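Local coordinates for protein transcriptional regulator, HTH_3 family (Vibrio cholerae, PDB 1Y9Q) that probably binds DNA as a transcription factor, joining a helix-turn-helix domain to a zinc-binding cupin domain, with D-methionine bound in a pocket that both domains line, at residues F8-R20 with I44-L56. Residues are numbered along the deposited sequence; the frame is centred on the assembly and turned at random.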
# COMPACT_ATOMS: atom_id res chain seq x y z
N PHE A 8 21.61 -5.28 -13.72
CA PHE A 8 20.73 -5.44 -12.57
C PHE A 8 19.74 -6.54 -12.91
O PHE A 8 19.56 -7.48 -12.14
CB PHE A 8 19.97 -4.14 -12.30
CG PHE A 8 18.94 -4.26 -11.21
CD1 PHE A 8 19.32 -4.39 -9.88
CD2 PHE A 8 17.58 -4.23 -11.51
CE1 PHE A 8 18.37 -4.50 -8.86
CE2 PHE A 8 16.61 -4.34 -10.51
CZ PHE A 8 17.01 -4.47 -9.17
N LYS A 9 19.11 -6.41 -14.07
CA LYS A 9 18.13 -7.38 -14.53
C LYS A 9 18.67 -8.79 -14.55
O LYS A 9 18.00 -9.71 -14.08
CB LYS A 9 17.64 -7.03 -15.94
CG LYS A 9 16.89 -5.71 -16.05
CD LYS A 9 16.36 -5.50 -17.46
CE LYS A 9 15.64 -4.17 -17.58
NZ LYS A 9 15.08 -3.97 -18.94
N SER A 10 19.88 -8.97 -15.08
CA SER A 10 20.46 -10.31 -15.15
C SER A 10 20.77 -10.87 -13.77
O SER A 10 20.56 -12.05 -13.50
CB SER A 10 21.72 -10.31 -16.01
OG SER A 10 22.75 -9.53 -15.43
N GLN A 11 21.27 -10.01 -12.88
CA GLN A 11 21.59 -10.46 -11.53
C GLN A 11 20.33 -10.97 -10.83
O GLN A 11 20.33 -12.06 -10.26
CB GLN A 11 22.19 -9.31 -10.72
CG GLN A 11 22.16 -9.55 -9.21
CD GLN A 11 22.94 -10.78 -8.78
OE1 GLN A 11 22.62 -11.40 -7.76
NE2 GLN A 11 23.97 -11.14 -9.54
N ILE A 12 19.26 -10.18 -10.88
CA ILE A 12 18.01 -10.58 -10.24
C ILE A 12 17.38 -11.78 -10.93
O ILE A 12 16.88 -12.69 -10.28
CB ILE A 12 16.99 -9.41 -10.24
CG1 ILE A 12 17.55 -8.23 -9.44
CG2 ILE A 12 15.67 -9.87 -9.64
CD1 ILE A 12 17.90 -8.57 -8.01
N ALA A 13 17.40 -11.77 -12.26
CA ALA A 13 16.82 -12.86 -13.03
C ALA A 13 17.43 -14.20 -12.65
O ALA A 13 16.72 -15.15 -12.30
CB ALA A 13 17.01 -12.60 -14.53
N ASN A 14 18.76 -14.27 -12.72
CA ASN A 14 19.45 -15.51 -12.40
C ASN A 14 19.30 -15.98 -10.95
O ASN A 14 19.06 -17.16 -10.71
CB ASN A 14 20.94 -15.40 -12.75
CG ASN A 14 21.18 -15.17 -14.24
OD1 ASN A 14 20.38 -15.60 -15.08
ND2 ASN A 14 22.28 -14.49 -14.58
N GLN A 15 19.43 -15.08 -9.98
CA GLN A 15 19.31 -15.50 -8.58
C GLN A 15 17.87 -15.85 -8.21
O GLN A 15 17.65 -16.77 -7.43
CB GLN A 15 19.86 -14.42 -7.64
CG GLN A 15 19.90 -14.84 -6.15
CD GLN A 15 20.69 -16.12 -5.88
OE1 GLN A 15 21.35 -16.67 -6.78
NE2 GLN A 15 20.64 -16.59 -4.64
N LEU A 16 16.90 -15.13 -8.77
CA LEU A 16 15.50 -15.44 -8.47
C LEU A 16 15.20 -16.86 -8.91
O LEU A 16 14.56 -17.62 -8.19
CB LEU A 16 14.56 -14.49 -9.22
CG LEU A 16 13.08 -14.91 -9.21
CD1 LEU A 16 12.60 -15.14 -7.77
CD2 LEU A 16 12.23 -13.83 -9.89
N LYS A 17 15.68 -17.22 -10.09
CA LYS A 17 15.48 -18.56 -10.62
C LYS A 17 16.14 -19.58 -9.69
O LYS A 17 15.55 -20.60 -9.37
CB LYS A 17 16.06 -18.66 -12.03
CG LYS A 17 15.67 -19.93 -12.77
CD LYS A 17 16.28 -19.94 -14.17
CE LYS A 17 15.90 -21.20 -14.93
NZ LYS A 17 16.44 -21.17 -16.32
N ASN A 18 17.36 -19.28 -9.26
CA ASN A 18 18.08 -20.19 -8.37
C ASN A 18 17.28 -20.37 -7.07
O ASN A 18 17.03 -21.50 -6.65
CB ASN A 18 19.47 -19.64 -8.04
CG ASN A 18 20.36 -20.68 -7.39
OD1 ASN A 18 19.98 -21.31 -6.40
ND2 ASN A 18 21.55 -20.87 -7.96
N LEU A 19 16.90 -19.26 -6.45
CA LEU A 19 16.12 -19.32 -5.21
C LEU A 19 14.85 -20.14 -5.40
O LEU A 19 14.52 -20.99 -4.57
CB LEU A 19 15.77 -17.91 -4.73
CG LEU A 19 16.93 -17.03 -4.24
CD1 LEU A 19 16.43 -15.62 -3.95
CD2 LEU A 19 17.54 -17.66 -2.98
N ARG A 20 14.15 -19.90 -6.51
CA ARG A 20 12.90 -20.62 -6.79
C ARG A 20 13.15 -22.11 -7.00
O ARG A 20 12.50 -22.95 -6.38
CB ARG A 20 12.20 -20.04 -8.02
CG ARG A 20 10.90 -20.75 -8.38
CD ARG A 20 10.15 -20.07 -9.51
NE ARG A 20 10.85 -20.15 -10.79
CZ ARG A 20 10.89 -21.24 -11.56
NH1 ARG A 20 10.28 -22.35 -11.18
NH2 ARG A 20 11.54 -21.20 -12.72
N ILE A 44 10.69 -11.49 -15.30
CA ILE A 44 11.84 -11.16 -14.46
C ILE A 44 12.94 -12.19 -14.64
O ILE A 44 14.11 -11.84 -14.80
CB ILE A 44 11.45 -11.09 -12.96
CG1 ILE A 44 10.51 -9.90 -12.73
CG2 ILE A 44 12.70 -10.95 -12.11
CD1 ILE A 44 9.94 -9.82 -11.32
N GLU A 45 12.58 -13.47 -14.60
CA GLU A 45 13.57 -14.52 -14.75
C GLU A 45 14.19 -14.54 -16.15
O GLU A 45 15.30 -15.05 -16.33
CB GLU A 45 12.96 -15.90 -14.44
CG GLU A 45 12.48 -16.06 -13.01
CD GLU A 45 12.27 -17.52 -12.62
OE1 GLU A 45 12.10 -18.37 -13.52
OE2 GLU A 45 12.27 -17.82 -11.40
N ARG A 46 13.50 -13.98 -17.14
CA ARG A 46 14.03 -13.93 -18.50
C ARG A 46 14.81 -12.64 -18.75
O ARG A 46 15.36 -12.44 -19.84
CB ARG A 46 12.92 -14.05 -19.54
CG ARG A 46 12.34 -15.45 -19.67
CD ARG A 46 11.55 -15.58 -20.97
NE ARG A 46 10.39 -14.70 -21.00
CZ ARG A 46 9.28 -14.90 -20.29
NH1 ARG A 46 9.18 -15.96 -19.50
NH2 ARG A 46 8.27 -14.04 -20.37
N GLY A 47 14.84 -11.76 -17.76
CA GLY A 47 15.54 -10.50 -17.90
C GLY A 47 14.79 -9.51 -18.78
O GLY A 47 15.40 -8.63 -19.38
N GLU A 48 13.47 -9.65 -18.84
CA GLU A 48 12.65 -8.77 -19.66
C GLU A 48 12.09 -7.55 -18.94
O GLU A 48 11.82 -6.53 -19.57
CB GLU A 48 11.50 -9.56 -20.28
CG GLU A 48 11.93 -10.44 -21.43
CD GLU A 48 10.81 -11.33 -21.92
OE1 GLU A 48 9.65 -10.86 -21.98
OE2 GLU A 48 11.09 -12.51 -22.24
N SER A 49 11.91 -7.66 -17.63
CA SER A 49 11.38 -6.53 -16.87
C SER A 49 12.25 -6.26 -15.66
O SER A 49 12.73 -7.18 -15.00
CB SER A 49 9.95 -6.80 -16.42
OG SER A 49 9.93 -7.55 -15.22
N SER A 50 12.44 -4.98 -15.37
CA SER A 50 13.24 -4.54 -14.23
C SER A 50 12.33 -4.37 -13.02
O SER A 50 11.51 -3.45 -12.96
CB SER A 50 13.92 -3.21 -14.56
OG SER A 50 12.97 -2.28 -15.06
N PRO A 51 12.46 -5.26 -12.03
CA PRO A 51 11.62 -5.17 -10.83
C PRO A 51 11.97 -3.99 -9.93
O PRO A 51 13.11 -3.55 -9.86
CB PRO A 51 11.86 -6.51 -10.15
CG PRO A 51 13.28 -6.81 -10.51
CD PRO A 51 13.33 -6.45 -11.97
N THR A 52 10.95 -3.48 -9.25
CA THR A 52 11.15 -2.36 -8.34
C THR A 52 11.58 -2.96 -7.00
O THR A 52 11.47 -4.17 -6.79
CB THR A 52 9.85 -1.59 -8.12
OG1 THR A 52 8.86 -2.48 -7.59
CG2 THR A 52 9.35 -1.01 -9.44
N ILE A 53 12.06 -2.11 -6.11
CA ILE A 53 12.48 -2.56 -4.80
C ILE A 53 11.26 -3.15 -4.09
O ILE A 53 11.37 -4.15 -3.38
CB ILE A 53 13.03 -1.38 -3.96
CG1 ILE A 53 14.34 -0.89 -4.57
CG2 ILE A 53 13.21 -1.81 -2.50
CD1 ILE A 53 14.99 0.28 -3.83
N ALA A 54 10.10 -2.56 -4.31
CA ALA A 54 8.88 -3.05 -3.68
C ALA A 54 8.51 -4.44 -4.16
O ALA A 54 8.04 -5.28 -3.38
CB ALA A 54 7.73 -2.08 -3.92
N THR A 55 8.72 -4.70 -5.45
CA THR A 55 8.39 -6.01 -6.01
C THR A 55 9.36 -7.05 -5.46
O THR A 55 8.97 -8.18 -5.14
CB THR A 55 8.45 -5.99 -7.55
OG1 THR A 55 7.41 -5.13 -8.04
CG2 THR A 55 8.24 -7.39 -8.11
N LEU A 56 10.64 -6.67 -5.34
CA LEU A 56 11.66 -7.56 -4.80
C LEU A 56 11.27 -8.02 -3.39
O LEU A 56 11.38 -9.20 -3.07
CB LEU A 56 13.02 -6.86 -4.73
CG LEU A 56 13.95 -6.97 -5.93
CD1 LEU A 56 13.27 -6.46 -7.17
CD2 LEU A 56 15.23 -6.20 -5.66
O HOH W 1 17.66 -16.24 -15.88
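Arg20 takes hold of the Glu45 carboxylate side-on with two nitrogens, one for each oxygen: NE reaches OE2 at 2.8 Å in a nearly straight bond (170°), and NH2 reaches OE1 at 3.0 Å, using the syn lone pair of that oxygen. A bend at chi3 (67°) turns the guanidinium to the acid, the two planes 31° apart. NH1 hydrogen-bonds to the backbone carbonyl of Leu25, in the link between helices 5-22 and 27-34. A water links Asn14 OD1 to Glu45 O.

The Glu45 side chain sits as a knob among Ala13, Leu16, Lys17 and Arg20, with Leu16 CD2 3.8 Å from its CG. One turn back, Ala13 CB presses on Ile44 O at 3.0 Å, where helix 38-45 ends in a Schellman motif at Gly47. Ile44 CG2 packs against Leu16 CD2 and Ile12 CG2, and the latter also meets Pro51 CG at 4.0 Å. Phe8 turns its ring edge to Pro51 O, while the extended Lys9 chain lays CE 3.6 Å from Ser50 CB; Ser50 OG hydrogen-bonds to Asp86 OD1.

The contact thus pairs a two-bond salt bridge near one end with mostly apolar side chains and backbone edges over the remainder.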